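NEQ263 (Nanoarchaeum equitans Kin4-M, PDB 5BN3) forms, together with NeqA, the core complex of an unusual archaeal ATP synthase and probably binds ATP. Local coordinates at residues B[114-119]-B[384-389]. Residues are numbered along the deposited sequence; the frame is centred on the assembly and turned at random.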
ATOM      1  N   GLY B 114      -3.126 -33.651  26.964  1.00 33.76           N
ATOM      2  CA  GLY B 114      -2.021 -34.592  26.993  1.00 35.68           C
ATOM      3  C   GLY B 114      -0.827 -34.064  26.224  1.00 40.78           C
ATOM      4  O   GLY B 114       0.194 -34.742  26.094  1.00 36.29           O
ATOM      5  N   ILE B 115      -0.966 -32.845  25.713  1.00 36.15           N
ATOM      6  CA  ILE B 115       0.087 -32.191  24.947  1.00 33.15           C
ATOM      7  C   ILE B 115       0.779 -31.141  25.818  1.00 36.50           C
ATOM      8  O   ILE B 115       0.157 -30.158  26.220  1.00 33.76           O
ATOM      9  CB  ILE B 115      -0.502 -31.530  23.683  1.00 38.01           C
ATOM     10  CG1 ILE B 115      -1.256 -32.572  22.846  1.00 36.82           C
ATOM     11  CG2 ILE B 115       0.588 -30.869  22.859  1.00 30.18           C
ATOM     12  CD1 ILE B 115      -2.170 -31.976  21.791  1.00 36.00           C
ATOM     13  N   SER B 116       2.063 -31.351  26.102  1.00 32.88           N
ATOM     14  CA  SER B 116       2.806 -30.505  27.037  1.00 34.34           C
ATOM     15  C   SER B 116       2.831 -29.030  26.649  1.00 34.76           C
ATOM     16  O   SER B 116       2.626 -28.158  27.491  1.00 35.20           O
ATOM     17  CB  SER B 116       4.240 -31.013  27.185  1.00 45.06           C
ATOM     18  OG  SER B 116       4.261 -32.353  27.632  1.00 39.93           O
ATOM     19  N   SER B 117       3.088 -28.759  25.373  1.00 30.89           N
ATOM     20  CA  SER B 117       3.173 -27.388  24.878  1.00 33.45           C
ATOM     21  C   SER B 117       1.858 -26.624  25.032  1.00 39.25           C
ATOM     22  O   SER B 117       1.840 -25.393  24.991  1.00 38.09           O
ATOM     23  CB  SER B 117       3.639 -27.375  23.422  1.00 30.77           C
ATOM     24  OG  SER B 117       2.821 -28.191  22.606  1.00 36.15           O
ATOM     25  N   ILE B 118       0.763 -27.356  25.217  1.00 33.82           N
ATOM     26  CA  ILE B 118      -0.534 -26.745  25.495  1.00 38.56           C
ATOM     27  C   ILE B 118      -0.855 -26.752  26.993  1.00 37.38           C
ATOM     28  O   ILE B 118      -1.096 -25.701  27.585  1.00 36.84           O
ATOM     29  CB  ILE B 118      -1.668 -27.473  24.740  1.00 31.95           C
ATOM     30  CG1 ILE B 118      -1.548 -27.233  23.231  1.00 39.52           C
ATOM     31  CG2 ILE B 118      -3.029 -27.010  25.238  1.00 34.05           C
ATOM     32  CD1 ILE B 118      -2.612 -27.944  22.412  1.00 35.73           C
ATOM     33  N   ASP B 119      -0.843 -27.936  27.602  1.00 32.05           N
ATOM     34  CA  ASP B 119      -1.342 -28.117  28.970  1.00 32.87           C
ATOM     35  C   ASP B 119      -0.683 -27.266  30.062  1.00 37.33           C
ATOM     36  O   ASP B 119      -1.364 -26.787  30.968  1.00 37.01           O
ATOM     37  CB  ASP B 119      -1.281 -29.597  29.366  1.00 35.52           C
ATOM     38  CG  ASP B 119      -2.294 -30.445  28.624  1.00 48.30           C
ATOM     39  OD1 ASP B 119      -3.243 -29.879  28.040  1.00 42.09           O
ATOM     40  OD2 ASP B 119      -2.149 -31.686  28.636  1.00 47.69           O
ATOM     41  N   ILE B 384       8.390 -29.539  23.934  1.00 37.86           N
ATOM     42  CA  ILE B 384       7.470 -29.290  22.828  1.00 35.57           C
ATOM     43  C   ILE B 384       7.347 -30.511  21.920  1.00 32.18           C
ATOM     44  O   ILE B 384       6.239 -30.957  21.620  1.00 37.99           O
ATOM     45  CB  ILE B 384       7.906 -28.063  21.993  1.00 36.74           C
ATOM     46  CG1 ILE B 384       7.924 -26.808  22.869  1.00 34.58           C
ATOM     47  CG2 ILE B 384       6.978 -27.862  20.809  1.00 38.25           C
ATOM     48  CD1 ILE B 384       8.347 -25.557  22.125  1.00 40.13           C
ATOM     49  N   LYS B 385       8.487 -31.046  21.487  1.00 33.23           N
ATOM     50  CA  LYS B 385       8.508 -32.220  20.618  1.00 36.33           C
ATOM     51  C   LYS B 385       7.845 -33.399  21.327  1.00 42.70           C
ATOM     52  O   LYS B 385       8.192 -33.732  22.463  1.00 40.32           O
ATOM     53  CB  LYS B 385       9.946 -32.569  20.215  1.00 39.71           C
ATOM     54  CG  LYS B 385      10.059 -33.670  19.161  1.00 43.52           C
ATOM     55  CD  LYS B 385      11.514 -33.929  18.768  1.00 50.73           C
ATOM     56  CE  LYS B 385      11.639 -35.090  17.787  1.00 50.78           C
ATOM     57  NZ  LYS B 385      11.111 -34.771  16.432  1.00 51.18           N
ATOM     58  N   GLN B 386       6.882 -34.014  20.649  1.00 37.19           N
ATOM     59  CA  GLN B 386       6.048 -35.052  21.244  1.00 49.25           C
ATOM     60  C   GLN B 386       5.331 -35.812  20.132  1.00 45.96           C
ATOM     61  O   GLN B 386       4.918 -35.213  19.138  1.00 39.25           O
ATOM     62  CB  GLN B 386       5.034 -34.409  22.197  1.00 43.58           C
ATOM     63  CG  GLN B 386       3.976 -35.349  22.747  1.00 39.14           C
ATOM     64  CD  GLN B 386       2.976 -34.638  23.637  1.00 42.78           C
ATOM     65  OE1 GLN B 386       3.246 -33.551  24.153  1.00 39.37           O
ATOM     66  NE2 GLN B 386       1.812 -35.248  23.819  1.00 39.45           N
ATOM     67  N   ASP B 387       5.183 -37.124  20.288  1.00 40.89           N
ATOM     68  CA  ASP B 387       4.553 -37.934  19.247  1.00 39.28           C
ATOM     69  C   ASP B 387       3.053 -37.659  19.112  1.00 32.59           C
ATOM     70  O   ASP B 387       2.380 -37.304  20.083  1.00 34.77           O
ATOM     71  CB  ASP B 387       4.788 -39.426  19.499  1.00 44.08           C
ATOM     72  CG  ASP B 387       4.380 -40.285  18.318  1.00 51.56           C
ATOM     73  OD1 ASP B 387       3.205 -40.710  18.265  1.00 57.37           O
ATOM     74  OD2 ASP B 387       5.229 -40.527  17.434  1.00 61.48           O
ATOM     75  N   TYR B 388       2.546 -37.828  17.894  1.00 32.89           N
ATOM     76  CA  TYR B 388       1.130 -37.648  17.587  1.00 35.31           C
ATOM     77  C   TYR B 388       0.246 -38.600  18.392  1.00 43.12           C
ATOM     78  O   TYR B 388      -0.923 -38.307  18.656  1.00 37.46           O
ATOM     79  CB  TYR B 388       0.923 -37.854  16.082  1.00 39.82           C
ATOM     80  CG  TYR B 388      -0.513 -37.836  15.612  1.00 37.39           C
ATOM     81  CD1 TYR B 388      -1.327 -36.737  15.836  1.00 35.26           C
ATOM     82  CD2 TYR B 388      -1.041 -38.907  14.908  1.00 51.37           C
ATOM     83  CE1 TYR B 388      -2.637 -36.718  15.393  1.00 38.25           C
ATOM     84  CE2 TYR B 388      -2.347 -38.895  14.460  1.00 54.74           C
ATOM     85  CZ  TYR B 388      -3.140 -37.798  14.705  1.00 49.21           C
ATOM     86  OH  TYR B 388      -4.441 -37.779  14.263  1.00 57.38           O
ATOM     87  N   TYR B 389       0.809 -39.736  18.790  1.00 40.86           N
ATOM     88  CA  TYR B 389       0.059 -40.732  19.550  1.00 43.36           C
ATOM     89  C   TYR B 389       0.478 -40.787  21.015  1.00 40.54           C
ATOM     90  O   TYR B 389       0.130 -41.725  21.733  1.00 43.46           O
ATOM     91  CB  TYR B 389       0.203 -42.111  18.903  1.00 41.63           C
ATOM     92  CG  TYR B 389      -0.418 -42.187  17.533  1.00 50.12           C
ATOM     93  CD1 TYR B 389      -1.786 -42.048  17.370  1.00 48.56           C
ATOM     94  CD2 TYR B 389       0.360 -42.397  16.406  1.00 45.99           C
ATOM     95  CE1 TYR B 389      -2.360 -42.111  16.125  1.00 49.81           C
ATOM     96  CE2 TYR B 389      -0.209 -42.467  15.152  1.00 51.61           C
ATOM     97  CZ  TYR B 389      -1.571 -42.323  15.020  1.00 49.95           C
ATOM     98  OH  TYR B 389      -2.151 -42.390  13.776  1.00 62.94           O
TER
HETATM   99  O   HOH W   1       3.969 -30.836  23.237  1.00 37.58           O
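The flat carboxamide of Gln386 meets the backbone around Ile115 with its two polar atoms, OE1 and NE2. In the plane of its carbonyl, on a lone pair, Gln386 OE1 receives the N-H of Ser116 at 3.2 Å from Ser116 N, a nearly straight bond of 162°. Gln386 NE2 donates to Gly114 O at 2.8 Å, meeting that oxygen about 20° out of the amide plane. Ile115 CA sits between these two bonds, 3.5 Å from Gln386 OE1. The first torsion of Gln386 sets CG anti to the backbone N (chi1 172°), and the chain runs extended from there, carrying the amide to the start of helix 116-119. The principle illustrated is that a side chain remote in sequence can accept from a backbone N-H in the first turn of a helix, here that of Ser116, and reach the next, Ser117, through a water: Ile115, at the N-cap position, has no polar side chain to do so. The contact joins the nucleotide-binding part of the chain, of the P-loop NTPase type, to the C-terminal part, whose helix 367-384 ends at this loop. The water accepts from Ser117 N at 3.1 Å and donates to both Ile384 O and Gln386 OE1. Gln386 NE2 also donates to Glu390 O, and bonds at both OE1 and NE2 fix the amide's rotation. An alanine in place of Gln386 would probably leave Gly114 O, Glu390 O and the N-H of Ser116 without these mates, and the water with one acceptor fewer. Alongside, Ser117 CB rests 4.3 Å from Ile384 CG2, while Ser116 OG is engaged by Ser397 and Arg392.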